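Long-range contacts in L-Ala-D/L-Glu epimerase, a muconate lactonizing enzyme (Klebsiella pneumoniae subsp. pneumoniae MGH 78578, PDB 3FCP), which belongs to the enolase superfamily, pairing a muconate-lactonizing-enzyme-type capping domain with a barrel domain that holds a magnesium ion: residues T103-L114 / I275-S283; V253-A263 / A286-I296. All coordinates share one frame; numbering follows the deposited sequence.

Interaction 1 (T103-L114 / I275-S283); sequences TFAKSAIETALL and IAKAGGPNS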
ATOM      1  N   THR A 103       6.219   7.269  33.128  1.00 21.28           N
ATOM      2  CA  THR A 103       5.115   8.213  33.000  1.00 21.87           C
ATOM      3  C   THR A 103       4.232   8.290  34.248  1.00 22.13           C
ATOM      4  O   THR A 103       3.610   9.323  34.511  1.00 20.40           O
ATOM      5  CB  THR A 103       4.233   7.863  31.772  1.00 21.80           C
ATOM      6  OG1 THR A 103       3.735   6.524  31.906  1.00 20.62           O
ATOM      7  CG2 THR A 103       5.045   7.968  30.480  1.00 22.34           C
ATOM      8  N   PHE A 104       4.162   7.198  35.007  1.00 22.80           N
ATOM      9  CA  PHE A 104       3.357   7.185  36.223  1.00 22.79           C
ATOM     10  C   PHE A 104       3.972   8.164  37.230  1.00 22.43           C
ATOM     11  O   PHE A 104       3.270   8.998  37.805  1.00 21.42           O
ATOM     12  CB  PHE A 104       3.295   5.771  36.822  1.00 22.31           C
ATOM     13  CG  PHE A 104       2.262   4.874  36.171  1.00 23.87           C
ATOM     14  CD1 PHE A 104       1.230   4.320  36.927  1.00 25.50           C
ATOM     15  CD2 PHE A 104       2.325   4.581  34.810  1.00 23.10           C
ATOM     16  CE1 PHE A 104       0.269   3.484  36.337  1.00 24.25           C
ATOM     17  CE2 PHE A 104       1.374   3.747  34.203  1.00 25.52           C
ATOM     18  CZ  PHE A 104       0.342   3.196  34.969  1.00 25.79           C
ATOM     19  N   ALA A 105       5.284   8.063  37.429  1.00 21.52           N
ATOM     20  CA  ALA A 105       5.997   8.954  38.341  1.00 21.82           C
ATOM     21  C   ALA A 105       5.874  10.402  37.844  1.00 20.94           C
ATOM     22  O   ALA A 105       5.613  11.311  38.623  1.00 20.84           O
ATOM     23  CB  ALA A 105       7.468   8.550  38.426  1.00 20.72           C
ATOM     24  N   LYS A 106       6.069  10.610  36.544  1.00 21.56           N
ATOM     25  CA  LYS A 106       5.968  11.949  35.970  1.00 22.09           C
ATOM     26  C   LYS A 106       4.569  12.529  36.156  1.00 21.43           C
ATOM     27  O   LYS A 106       4.412  13.722  36.409  1.00 19.94           O
ATOM     28  CB  LYS A 106       6.318  11.920  34.480  1.00 21.24           C
ATOM     29  CG  LYS A 106       7.783  11.626  34.200  1.00 23.06           C
ATOM     30  CD  LYS A 106       8.041  11.412  32.708  1.00 23.39           C
ATOM     31  CE  LYS A 106       9.522  11.165  32.435  1.00 23.16           C
ATOM     32  NZ  LYS A 106       9.780  10.764  31.015  1.00 22.32           N
ATOM     33  N   SER A 107       3.550  11.685  36.041  1.00 20.43           N
ATOM     34  CA  SER A 107       2.177  12.148  36.198  1.00 20.65           C
ATOM     35  C   SER A 107       1.902  12.677  37.611  1.00 20.76           C
ATOM     36  O   SER A 107       1.193  13.671  37.780  1.00 22.48           O
ATOM     37  CB  SER A 107       1.201  11.018  35.873  1.00 20.36           C
ATOM     38  OG  SER A 107      -0.120  11.400  36.202  1.00 22.07           O
ATOM     39  N   ALA A 108       2.447  12.005  38.620  1.00 20.89           N
ATOM     40  CA  ALA A 108       2.259  12.443  40.005  1.00 21.68           C
ATOM     41  C   ALA A 108       2.901  13.818  40.185  1.00 21.24           C
ATOM     42  O   ALA A 108       2.319  14.711  40.801  1.00 21.78           O
ATOM     43  CB  ALA A 108       2.883  11.434  40.975  1.00 21.40           C
ATOM     44  N   ILE A 109       4.101  13.984  39.640  1.00 19.92           N
ATOM     45  CA  ILE A 109       4.818  15.254  39.735  1.00 21.73           C
ATOM     46  C   ILE A 109       4.122  16.377  38.958  1.00 21.39           C
ATOM     47  O   ILE A 109       3.988  17.500  39.455  1.00 19.53           O
ATOM     48  CB  ILE A 109       6.269  15.119  39.197  1.00 23.38           C
ATOM     49  CG1 ILE A 109       7.065  14.145  40.073  1.00 23.86           C
ATOM     50  CG2 ILE A 109       6.936  16.495  39.147  1.00 22.78           C
ATOM     51  CD1 ILE A 109       7.187  14.574  41.530  1.00 26.37           C
ATOM     52  N   GLU A 110       3.693  16.083  37.734  1.00 21.04           N
ATOM     53  CA  GLU A 110       3.023  17.092  36.916  1.00 21.94           C
ATOM     54  C   GLU A 110       1.740  17.531  37.606  1.00 21.68           C
ATOM     55  O   GLU A 110       1.380  18.712  37.588  1.00 20.60           O
ATOM     56  CB  GLU A 110       2.703  16.538  35.520  1.00 21.56           C
ATOM     57  CG  GLU A 110       2.188  17.593  34.561  1.00 24.10           C
ATOM     58  CD  GLU A 110       1.915  17.052  33.168  1.00 23.89           C
ATOM     59  OE1 GLU A 110       0.767  16.653  32.890  1.00 24.42           O
ATOM     60  OE2 GLU A 110       2.857  17.022  32.354  1.00 24.31           O
ATOM     61  N   THR A 111       1.051  16.576  38.222  1.00 22.39           N
ATOM     62  CA  THR A 111      -0.191  16.873  38.921  1.00 21.89           C
ATOM     63  C   THR A 111       0.079  17.840  40.071  1.00 23.63           C
ATOM     64  O   THR A 111      -0.624  18.841  40.236  1.00 21.27           O
ATOM     65  CB  THR A 111      -0.830  15.591  39.496  1.00 23.77           C
ATOM     66  OG1 THR A 111      -1.168  14.702  38.422  1.00 21.87           O
ATOM     67  CG2 THR A 111      -2.098  15.934  40.296  1.00 24.24           C
ATOM     68  N   ALA A 112       1.110  17.540  40.855  1.00 22.77           N
ATOM     69  CA  ALA A 112       1.464  18.375  41.997  1.00 23.51           C
ATOM     70  C   ALA A 112       1.871  19.774  41.545  1.00 24.15           C
ATOM     71  O   ALA A 112       1.499  20.774  42.172  1.00 23.71           O
ATOM     72  CB  ALA A 112       2.599  17.717  42.798  1.00 22.04           C
ATOM     73  N   LEU A 113       2.638  19.845  40.460  1.00 24.04           N
ATOM     74  CA  LEU A 113       3.081  21.125  39.921  1.00 23.77           C
ATOM     75  C   LEU A 113       1.869  21.954  39.519  1.00 24.51           C
ATOM     76  O   LEU A 113       1.815  23.160  39.789  1.00 24.97           O
ATOM     77  CB  LEU A 113       3.989  20.917  38.699  1.00 23.77           C
ATOM     78  CG  LEU A 113       5.401  20.410  39.005  1.00 23.58           C
ATOM     79  CD1 LEU A 113       6.099  19.984  37.717  1.00 22.39           C
ATOM     80  CD2 LEU A 113       6.183  21.517  39.710  1.00 23.00           C
ATOM     81  N   LEU A 114       0.902  21.312  38.869  1.00 22.46           N
ATOM     82  CA  LEU A 114      -0.314  22.003  38.448  1.00 21.82           C
ATOM     83  C   LEU A 114      -1.166  22.406  39.654  1.00 21.61           C
ATOM     84  O   LEU A 114      -1.767  23.478  39.664  1.00 20.18           O
ATOM     85  CB  LEU A 114      -1.133  21.121  37.498  1.00 22.65           C
ATOM     86  CG  LEU A 114      -0.591  20.993  36.066  1.00 22.08           C
ATOM     87  CD1 LEU A 114      -1.334  19.893  35.328  1.00 21.72           C
ATOM     88  CD2 LEU A 114      -0.736  22.328  35.338  1.00 23.68           C
ATOM     89  N   ILE A 275      -3.981   9.814  32.558  1.00 22.15           N
ATOM     90  CA  ILE A 275      -2.855  10.679  32.884  1.00 21.88           C
ATOM     91  C   ILE A 275      -1.597   9.884  33.220  1.00 22.26           C
ATOM     92  O   ILE A 275      -0.487  10.310  32.877  1.00 21.01           O
ATOM     93  CB  ILE A 275      -3.195  11.680  34.038  1.00 20.93           C
ATOM     94  CG1 ILE A 275      -3.433  10.950  35.358  1.00 19.01           C
ATOM     95  CG2 ILE A 275      -4.425  12.502  33.661  1.00 20.90           C
ATOM     96  CD1 ILE A 275      -3.666  11.918  36.538  1.00 19.26           C
ATOM     97  N   ALA A 276      -1.769   8.719  33.849  1.00 21.06           N
ATOM     98  CA  ALA A 276      -0.634   7.868  34.226  1.00 20.91           C
ATOM     99  C   ALA A 276       0.162   7.364  33.023  1.00 21.57           C
ATOM    100  O   ALA A 276       1.389   7.247  33.087  1.00 19.57           O
ATOM    101  CB  ALA A 276      -1.117   6.672  35.061  1.00 21.44           C
ATOM    102  N   LYS A 277      -0.536   7.049  31.935  1.00 20.83           N
ATOM    103  CA  LYS A 277       0.112   6.551  30.724  1.00 21.39           C
ATOM    104  C   LYS A 277       0.852   7.641  29.953  1.00 21.09           C
ATOM    105  O   LYS A 277       1.879   7.373  29.327  1.00 21.11           O
ATOM    106  CB  LYS A 277      -0.915   5.902  29.777  1.00 21.41           C
ATOM    107  CG  LYS A 277      -1.556   4.603  30.284  1.00 21.02           C
ATOM    108  CD  LYS A 277      -2.385   3.896  29.204  1.00 21.19           C
ATOM    109  CE  LYS A 277      -3.531   4.761  28.674  1.00 22.94           C
ATOM    110  NZ  LYS A 277      -4.256   4.129  27.520  1.00 21.33           N
ATOM    111  N   ALA A 278       0.335   8.865  30.006  1.00 21.18           N
ATOM    112  CA  ALA A 278       0.926   9.977  29.265  1.00 21.60           C
ATOM    113  C   ALA A 278       1.932  10.831  30.028  1.00 23.13           C
ATOM    114  O   ALA A 278       2.768  11.499  29.417  1.00 24.06           O
ATOM    115  CB  ALA A 278      -0.176  10.866  28.725  1.00 23.22           C
ATOM    116  N   GLY A 279       1.853  10.821  31.354  1.00 21.02           N
ATOM    117  CA  GLY A 279       2.762  11.636  32.141  1.00 21.76           C
ATOM    118  C   GLY A 279       2.097  12.818  32.838  1.00 21.27           C
ATOM    119  O   GLY A 279       2.775  13.781  33.217  1.00 20.53           O
ATOM    120  N   GLY A 280       0.773  12.774  32.997  1.00 19.33           N
ATOM    121  CA  GLY A 280       0.098  13.853  33.699  1.00 21.40           C
ATOM    122  C   GLY A 280      -1.083  14.517  33.018  1.00 20.89           C
ATOM    123  O   GLY A 280      -1.353  14.283  31.836  1.00 22.12           O
ATOM    124  N   PRO A 281      -1.807  15.371  33.750  1.00 20.28           N
ATOM    125  CA  PRO A 281      -2.983  16.098  33.249  1.00 19.94           C
ATOM    126  C   PRO A 281      -2.705  16.990  32.033  1.00 20.49           C
ATOM    127  O   PRO A 281      -3.581  17.197  31.205  1.00 18.58           O
ATOM    128  CB  PRO A 281      -3.432  16.915  34.461  1.00 19.58           C
ATOM    129  CG  PRO A 281      -2.955  16.089  35.637  1.00 21.22           C
ATOM    130  CD  PRO A 281      -1.579  15.658  35.179  1.00 20.08           C
ATOM    131  N   ASN A 282      -1.497  17.539  31.925  1.00 22.47           N
ATOM    132  CA  ASN A 282      -1.192  18.377  30.763  1.00 21.53           C
ATOM    133  C   ASN A 282      -0.661  17.528  29.612  1.00 20.62           C
ATOM    134  O   ASN A 282      -1.070  17.695  28.455  1.00 19.89           O
ATOM    135  CB  ASN A 282      -0.165  19.465  31.111  1.00 20.99           C
ATOM    136  CG  ASN A 282       0.072  20.432  29.954  1.00 23.44           C
ATOM    137  OD1 ASN A 282       1.212  20.686  29.561  1.00 27.46           O
ATOM    138  ND2 ASN A 282      -1.007  20.976  29.406  1.00 20.80           N
ATOM    139  N   SER A 283       0.247  16.612  29.931  1.00 22.09           N
ATOM    140  CA  SER A 283       0.838  15.738  28.916  1.00 22.04           C
ATOM    141  C   SER A 283      -0.204  14.920  28.158  1.00 20.67           C
ATOM    142  O   SER A 283      -0.075  14.700  26.953  1.00 20.20           O
ATOM    143  CB  SER A 283       1.855  14.790  29.559  1.00 22.69           C
ATOM    144  OG  SER A 283       2.983  15.506  30.031  1.00 23.49           O
TER
HETATM  145  O   HOH W   1       3.516  18.805  30.554  1.00 27.51           O
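Phe104 lays one face of its ring over the methyl of Ala276, a CH-pi contact in which Ala276 CB stands 3.6 Å from the centroid of the Phe104 ring and only 7° off the normal. The preceding residue, Thr103, uses its hydroxyl: with OG1 between its own N and carbonyl carbon (chi1 58°), Thr103 OG1 donates to Ala276 O at 2.7 Å, in the carbonyl plane. The chain leaves helix 275-278 at Gly279, whose positive phi turns it along helix 103-121. The CA-H of Gly279 points almost straight at Thr103 O, with Gly279 CA and Thr103 O 3.4 Å apart, and the backbone of Gly280 passes close beside CB of Ser107. In this two-domain enolase-superfamily architecture, the helix comes from the N-terminal capping domain and the glycine turn from the barrel domain, so the contact is a buried piece of the domain interface. Farther along, Glu110 extends its chain (chi2 178°) to reach Asn282 and Ser283. Glu110 OE2 accepts from Ser283 OG on its syn lone pair at 2.8 Å and also from a water that bridges to Asn282 OD1, while Glu110 OE1 faces the backbone N-H groups of Asn282 and Ser283. Pro281 sits between Thr111 and Leu114: Pro281 CD lies 3.4 Å from Thr111 OG1, which itself donates to Ser107 O, and Leu114 CD1 packs 3.7 Å from Pro281 CB.

Interaction 2 (V253-A263 / A286-I296); sequences VATAYDGYQLA and ALARVAQAAGI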
ATOM      1  N   VAL A 253      -2.097   2.454  23.412  1.00 23.77           N
ATOM      2  CA  VAL A 253      -1.795   3.874  23.289  1.00 24.49           C
ATOM      3  C   VAL A 253      -1.581   4.526  24.646  1.00 23.93           C
ATOM      4  O   VAL A 253      -2.475   4.533  25.493  1.00 24.58           O
ATOM      5  CB  VAL A 253      -2.928   4.600  22.521  1.00 25.74           C
ATOM      6  CG1 VAL A 253      -4.255   4.408  23.249  1.00 29.61           C
ATOM      7  CG2 VAL A 253      -2.608   6.075  22.378  1.00 29.05           C
ATOM      8  N   ALA A 254      -0.385   5.071  24.851  1.00 22.09           N
ATOM      9  CA  ALA A 254      -0.060   5.732  26.111  1.00 21.21           C
ATOM     10  C   ALA A 254       0.238   7.215  25.899  1.00 21.80           C
ATOM     11  O   ALA A 254      -0.342   8.086  26.565  1.00 20.24           O
ATOM     12  CB  ALA A 254       1.148   5.049  26.765  1.00 19.78           C
ATOM     13  N   THR A 255       1.142   7.488  24.961  1.00 20.75           N
ATOM     14  CA  THR A 255       1.579   8.847  24.664  1.00 21.40           C
ATOM     15  C   THR A 255       1.070   9.351  23.320  1.00 21.69           C
ATOM     16  O   THR A 255       0.534   8.590  22.515  1.00 21.82           O
ATOM     17  CB  THR A 255       3.104   8.906  24.606  1.00 19.73           C
ATOM     18  OG1 THR A 255       3.541   8.174  23.458  1.00 21.94           O
ATOM     19  CG2 THR A 255       3.722   8.271  25.859  1.00 21.86           C
ATOM     20  N   ALA A 256       1.264  10.644  23.079  1.00 20.94           N
ATOM     21  CA  ALA A 256       0.861  11.260  21.822  1.00 21.21           C
ATOM     22  C   ALA A 256       1.586  10.563  20.671  1.00 20.27           C
ATOM     23  O   ALA A 256       1.040  10.443  19.573  1.00 20.11           O
ATOM     24  CB  ALA A 256       1.192  12.755  21.837  1.00 18.98           C
ATOM     25  N   TYR A 257       2.812  10.101  20.919  1.00 20.30           N
ATOM     26  CA  TYR A 257       3.564   9.405  19.874  1.00 22.65           C
ATOM     27  C   TYR A 257       2.820   8.124  19.502  1.00 20.96           C
ATOM     28  O   TYR A 257       2.602   7.860  18.325  1.00 20.94           O
ATOM     29  CB  TYR A 257       4.983   9.045  20.341  1.00 23.96           C
ATOM     30  CG  TYR A 257       5.851  10.226  20.708  1.00 25.32           C
ATOM     31  CD1 TYR A 257       6.197  10.472  22.038  1.00 27.34           C
ATOM     32  CD2 TYR A 257       6.361  11.077  19.724  1.00 26.61           C
ATOM     33  CE1 TYR A 257       7.035  11.529  22.385  1.00 28.51           C
ATOM     34  CE2 TYR A 257       7.206  12.143  20.055  1.00 26.02           C
ATOM     35  CZ  TYR A 257       7.537  12.360  21.385  1.00 29.54           C
ATOM     36  OH  TYR A 257       8.383  13.389  21.722  1.00 32.84           O
ATOM     37  N   ASP A 258       2.435   7.328  20.499  1.00 22.03           N
ATOM     38  CA  ASP A 258       1.692   6.085  20.229  1.00 23.25           C
ATOM     39  C   ASP A 258       0.378   6.412  19.531  1.00 21.29           C
ATOM     40  O   ASP A 258      -0.062   5.698  18.627  1.00 19.71           O
ATOM     41  CB  ASP A 258       1.335   5.330  21.520  1.00 23.22           C
ATOM     42  CG  ASP A 258       2.541   4.983  22.356  1.00 28.14           C
ATOM     43  OD1 ASP A 258       3.614   4.707  21.785  1.00 29.30           O
ATOM     44  OD2 ASP A 258       2.408   4.971  23.594  1.00 30.61           O
ATOM     45  N   GLY A 259      -0.257   7.490  19.984  1.00 20.85           N
ATOM     46  CA  GLY A 259      -1.527   7.896  19.414  1.00 20.79           C
ATOM     47  C   GLY A 259      -1.441   8.191  17.931  1.00 21.65           C
ATOM     48  O   GLY A 259      -2.323   7.803  17.161  1.00 19.38           O
ATOM     49  N   TYR A 260      -0.388   8.895  17.530  1.00 21.49           N
ATOM     50  CA  TYR A 260      -0.202   9.232  16.126  1.00 21.32           C
ATOM     51  C   TYR A 260       0.078   7.977  15.310  1.00 20.86           C
ATOM     52  O   TYR A 260      -0.497   7.777  14.246  1.00 20.91           O
ATOM     53  CB  TYR A 260       0.969  10.203  15.947  1.00 20.15           C
ATOM     54  CG  TYR A 260       1.350  10.346  14.494  1.00 21.69           C
ATOM     55  CD1 TYR A 260       0.520  11.029  13.600  1.00 21.47           C
ATOM     56  CD2 TYR A 260       2.480   9.704  13.985  1.00 20.85           C
ATOM     57  CE1 TYR A 260       0.799  11.053  12.238  1.00 21.86           C
ATOM     58  CE2 TYR A 260       2.768   9.728  12.626  1.00 19.37           C
ATOM     59  CZ  TYR A 260       1.928  10.395  11.761  1.00 19.91           C
ATOM     60  OH  TYR A 260       2.188  10.385  10.415  1.00 19.51           O
ATOM     61  N   GLN A 261       0.978   7.139  15.813  1.00 21.74           N
ATOM     62  CA  GLN A 261       1.342   5.903  15.118  1.00 23.68           C
ATOM     63  C   GLN A 261       0.139   4.992  14.841  1.00 21.56           C
ATOM     64  O   GLN A 261      -0.048   4.525  13.716  1.00 20.54           O
ATOM     65  CB  GLN A 261       2.399   5.151  15.931  1.00 26.13           C
ATOM     66  CG  GLN A 261       3.764   5.825  15.933  1.00 34.19           C
ATOM     67  CD  GLN A 261       4.700   5.265  16.998  1.00 39.81           C
ATOM     68  OE1 GLN A 261       4.661   4.068  17.306  1.00 44.36           O
ATOM     69  NE2 GLN A 261       5.558   6.124  17.552  1.00 35.65           N
ATOM     70  N   LEU A 262      -0.672   4.739  15.859  1.00 21.18           N
ATOM     71  CA  LEU A 262      -1.846   3.877  15.696  1.00 21.66           C
ATOM     72  C   LEU A 262      -2.830   4.448  14.667  1.00 19.39           C
ATOM     73  O   LEU A 262      -3.327   3.730  13.802  1.00 18.75           O
ATOM     74  CB  LEU A 262      -2.569   3.706  17.032  1.00 23.60           C
ATOM     75  CG  LEU A 262      -2.916   2.307  17.547  1.00 28.94           C
ATOM     76  CD1 LEU A 262      -4.091   2.439  18.515  1.00 25.50           C
ATOM     77  CD2 LEU A 262      -3.271   1.359  16.413  1.00 25.43           C
ATOM     78  N   ALA A 263      -3.118   5.740  14.776  1.00 18.68           N
ATOM     79  CA  ALA A 263      -4.041   6.399  13.855  1.00 18.72           C
ATOM     80  C   ALA A 263      -3.531   6.316  12.405  1.00 21.33           C
ATOM     81  O   ALA A 263      -4.279   5.993  11.481  1.00 21.51           O
ATOM     82  CB  ALA A 263      -4.226   7.863  14.273  1.00 17.45           C
ATOM     83  N   ALA A 286      -1.882  16.325  24.782  1.00 20.45           N
ATOM     84  CA  ALA A 286      -1.265  16.232  23.455  1.00 22.40           C
ATOM     85  C   ALA A 286      -1.839  15.004  22.738  1.00 22.24           C
ATOM     86  O   ALA A 286      -2.160  15.048  21.551  1.00 21.21           O
ATOM     87  CB  ALA A 286       0.261  16.112  23.574  1.00 20.35           C
ATOM     88  N   LEU A 287      -1.970  13.906  23.474  1.00 22.71           N
ATOM     89  CA  LEU A 287      -2.523  12.673  22.922  1.00 21.51           C
ATOM     90  C   LEU A 287      -3.969  12.953  22.505  1.00 19.64           C
ATOM     91  O   LEU A 287      -4.421  12.525  21.441  1.00 19.06           O
ATOM     92  CB  LEU A 287      -2.515  11.571  23.984  1.00 21.40           C
ATOM     93  CG  LEU A 287      -2.425  10.091  23.601  1.00 26.10           C
ATOM     94  CD1 LEU A 287      -3.174   9.289  24.651  1.00 23.36           C
ATOM     95  CD2 LEU A 287      -2.971   9.817  22.203  1.00 22.88           C
ATOM     96  N   ALA A 288      -4.696  13.672  23.349  1.00 19.96           N
ATOM     97  CA  ALA A 288      -6.087  14.001  23.040  1.00 19.86           C
ATOM     98  C   ALA A 288      -6.198  14.788  21.728  1.00 20.32           C
ATOM     99  O   ALA A 288      -7.060  14.497  20.900  1.00 20.38           O
ATOM    100  CB  ALA A 288      -6.709  14.801  24.184  1.00 21.37           C
ATOM    101  N   ARG A 289      -5.329  15.778  21.532  1.00 19.98           N
ATOM    102  CA  ARG A 289      -5.374  16.579  20.308  1.00 21.27           C
ATOM    103  C   ARG A 289      -5.008  15.760  19.063  1.00 18.91           C
ATOM    104  O   ARG A 289      -5.550  15.990  17.985  1.00 18.80           O
ATOM    105  CB  ARG A 289      -4.453  17.800  20.427  1.00 23.17           C
ATOM    106  CG  ARG A 289      -4.842  18.788  21.532  1.00 24.92           C
ATOM    107  CD  ARG A 289      -6.284  19.284  21.407  1.00 28.44           C
ATOM    108  NE  ARG A 289      -6.604  20.293  22.421  1.00 33.35           N
ATOM    109  CZ  ARG A 289      -7.837  20.684  22.735  1.00 34.96           C
ATOM    110  NH1 ARG A 289      -8.884  20.149  22.119  1.00 37.12           N
ATOM    111  NH2 ARG A 289      -8.030  21.620  23.655  1.00 33.20           N
ATOM    112  N   VAL A 290      -4.080  14.823  19.213  1.00 20.72           N
ATOM    113  CA  VAL A 290      -3.684  13.957  18.104  1.00 19.66           C
ATOM    114  C   VAL A 290      -4.921  13.158  17.721  1.00 20.36           C
ATOM    115  O   VAL A 290      -5.284  13.061  16.547  1.00 20.90           O
ATOM    116  CB  VAL A 290      -2.562  12.971  18.531  1.00 21.60           C
ATOM    117  CG1 VAL A 290      -2.404  11.847  17.489  1.00 19.95           C
ATOM    118  CG2 VAL A 290      -1.243  13.730  18.702  1.00 22.60           C
ATOM    119  N   ALA A 291      -5.576  12.596  18.727  1.00 19.66           N
ATOM    120  CA  ALA A 291      -6.775  11.801  18.490  1.00 19.61           C
ATOM    121  C   ALA A 291      -7.823  12.634  17.766  1.00 19.70           C
ATOM    122  O   ALA A 291      -8.402  12.182  16.777  1.00 18.79           O
ATOM    123  CB  ALA A 291      -7.330  11.281  19.811  1.00 18.34           C
ATOM    124  N   GLN A 292      -8.058  13.853  18.246  1.00 19.56           N
ATOM    125  CA  GLN A 292      -9.049  14.717  17.611  1.00 20.99           C
ATOM    126  C   GLN A 292      -8.693  15.042  16.167  1.00 20.87           C
ATOM    127  O   GLN A 292      -9.556  15.042  15.290  1.00 20.05           O
ATOM    128  CB  GLN A 292      -9.210  16.010  18.393  1.00 23.14           C
ATOM    129  CG  GLN A 292      -9.769  15.819  19.784  1.00 28.36           C
ATOM    130  CD  GLN A 292      -9.994  17.136  20.479  1.00 30.28           C
ATOM    131  OE1 GLN A 292      -9.082  17.957  20.572  1.00 32.38           O
ATOM    132  NE2 GLN A 292     -11.211  17.352  20.968  1.00 28.87           N
ATOM    133  N   ALA A 293      -7.421  15.320  15.911  1.00 20.85           N
ATOM    134  CA  ALA A 293      -7.000  15.640  14.555  1.00 20.99           C
ATOM    135  C   ALA A 293      -7.220  14.452  13.622  1.00 20.70           C
ATOM    136  O   ALA A 293      -7.535  14.629  12.445  1.00 22.24           O
ATOM    137  CB  ALA A 293      -5.525  16.046  14.547  1.00 18.50           C
ATOM    138  N   ALA A 294      -7.062  13.240  14.149  1.00 21.48           N
ATOM    139  CA  ALA A 294      -7.224  12.025  13.353  1.00 19.25           C
ATOM    140  C   ALA A 294      -8.652  11.467  13.289  1.00 20.53           C
ATOM    141  O   ALA A 294      -8.882  10.447  12.637  1.00 21.73           O
ATOM    142  CB  ALA A 294      -6.286  10.945  13.876  1.00 20.46           C
ATOM    143  N   GLY A 295      -9.598  12.112  13.969  1.00 22.16           N
ATOM    144  CA  GLY A 295     -10.975  11.629  13.957  1.00 22.13           C
ATOM    145  C   GLY A 295     -11.240  10.478  14.923  1.00 22.53           C
ATOM    146  O   GLY A 295     -12.211   9.731  14.765  1.00 23.84           O
ATOM    147  N   ILE A 296     -10.376  10.332  15.922  1.00 21.86           N
ATOM    148  CA  ILE A 296     -10.503   9.275  16.926  1.00 20.57           C
ATOM    149  C   ILE A 296     -11.188   9.821  18.186  1.00 20.88           C
ATOM    150  O   ILE A 296     -10.821  10.884  18.696  1.00 18.71           O
ATOM    151  CB  ILE A 296      -9.099   8.699  17.246  1.00 22.63           C
ATOM    152  CG1 ILE A 296      -8.630   7.844  16.055  1.00 23.59           C
ATOM    153  CG2 ILE A 296      -9.112   7.895  18.556  1.00 21.24           C
ATOM    154  CD1 ILE A 296      -7.154   7.527  16.067  1.00 26.56           C
TER
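Leu287 spreads its two methyls against the loop and first turn that lead into helix 256-264. Leu287 CD2 meets Gly259 CA at 3.7 Å and also touches Val253 CG2, whereas Leu287 CD1 lies against Ala254 O, and Leu287 CG rests 3.5 Å from Thr255 O. Gly259 brings only backbone to this spot, letting the leucine branch lie directly on the helix. Beside it Ala256 presses its methyl on the backbone of Leu287, with Ala256 CB 3.7 Å from Leu287 N, and here the two segments come closest, CA of Ala256 to CA of Leu287 3.8 Å. Val290, its CG1 anti to the backbone N (chi1 166°), brings Val290 CG1 to 3.6 Å from Tyr260 N and turns CG2 to the Ala256 methyl. These are neighbouring helices of the TIM-barrel-like domain, on the outside of parallel strands 270-273 and 297-300; they run nearly parallel, at 16°, with axes 8.4 Å apart. At the N-terminus of helix 256-264, Thr255 and Asp258 form a capping box: Thr255 OG1 accepts from Asp258 N, and Asp258 OD2 takes Thr255 N from above its carboxylate plane, along with Ala254 N on its anti lone pair. Toward the C-terminal ends contact narrows to the methyl of Ala263, which touches Ala294 CB; Ala263 CB also meets Ile296 CD1, rather tightly, at 3.5 Å. A Schellman motif at Gly295 ends the second helix and turns the chain toward strand 297-300. Looser and more polar is the partly exposed side where Arg289 and Gln292 pair with each other, away from helix 256-264. The rings of Tyr257 and Tyr260 instead point away from the interhelical seam and pack on Ala293 and Ala263 of a second subunit.

The two contacts lie about 17 Å apart, centre to centre, and their segments alternate along the chain: 103-114, 253-263, 275-283, 286-296. Interaction 1 joins the capping domain to the barrel domain; interaction 2 lies wholly in the barrel domain, where strand 270-273 comes between helix 256-264 and helix 275-278 in the chain. The turn of interaction 1 leads into helix 283-294, which supplies most of the second half of interaction 2. Lys277 ties them directly: Lys277 NZ probably donates to Val253 O at 2.7 Å and also forms a salt bridge with the magnesium ligand Asp250. The two contacts thus meet at Lys277, whose side chain is about 7 Å from the magnesium ion.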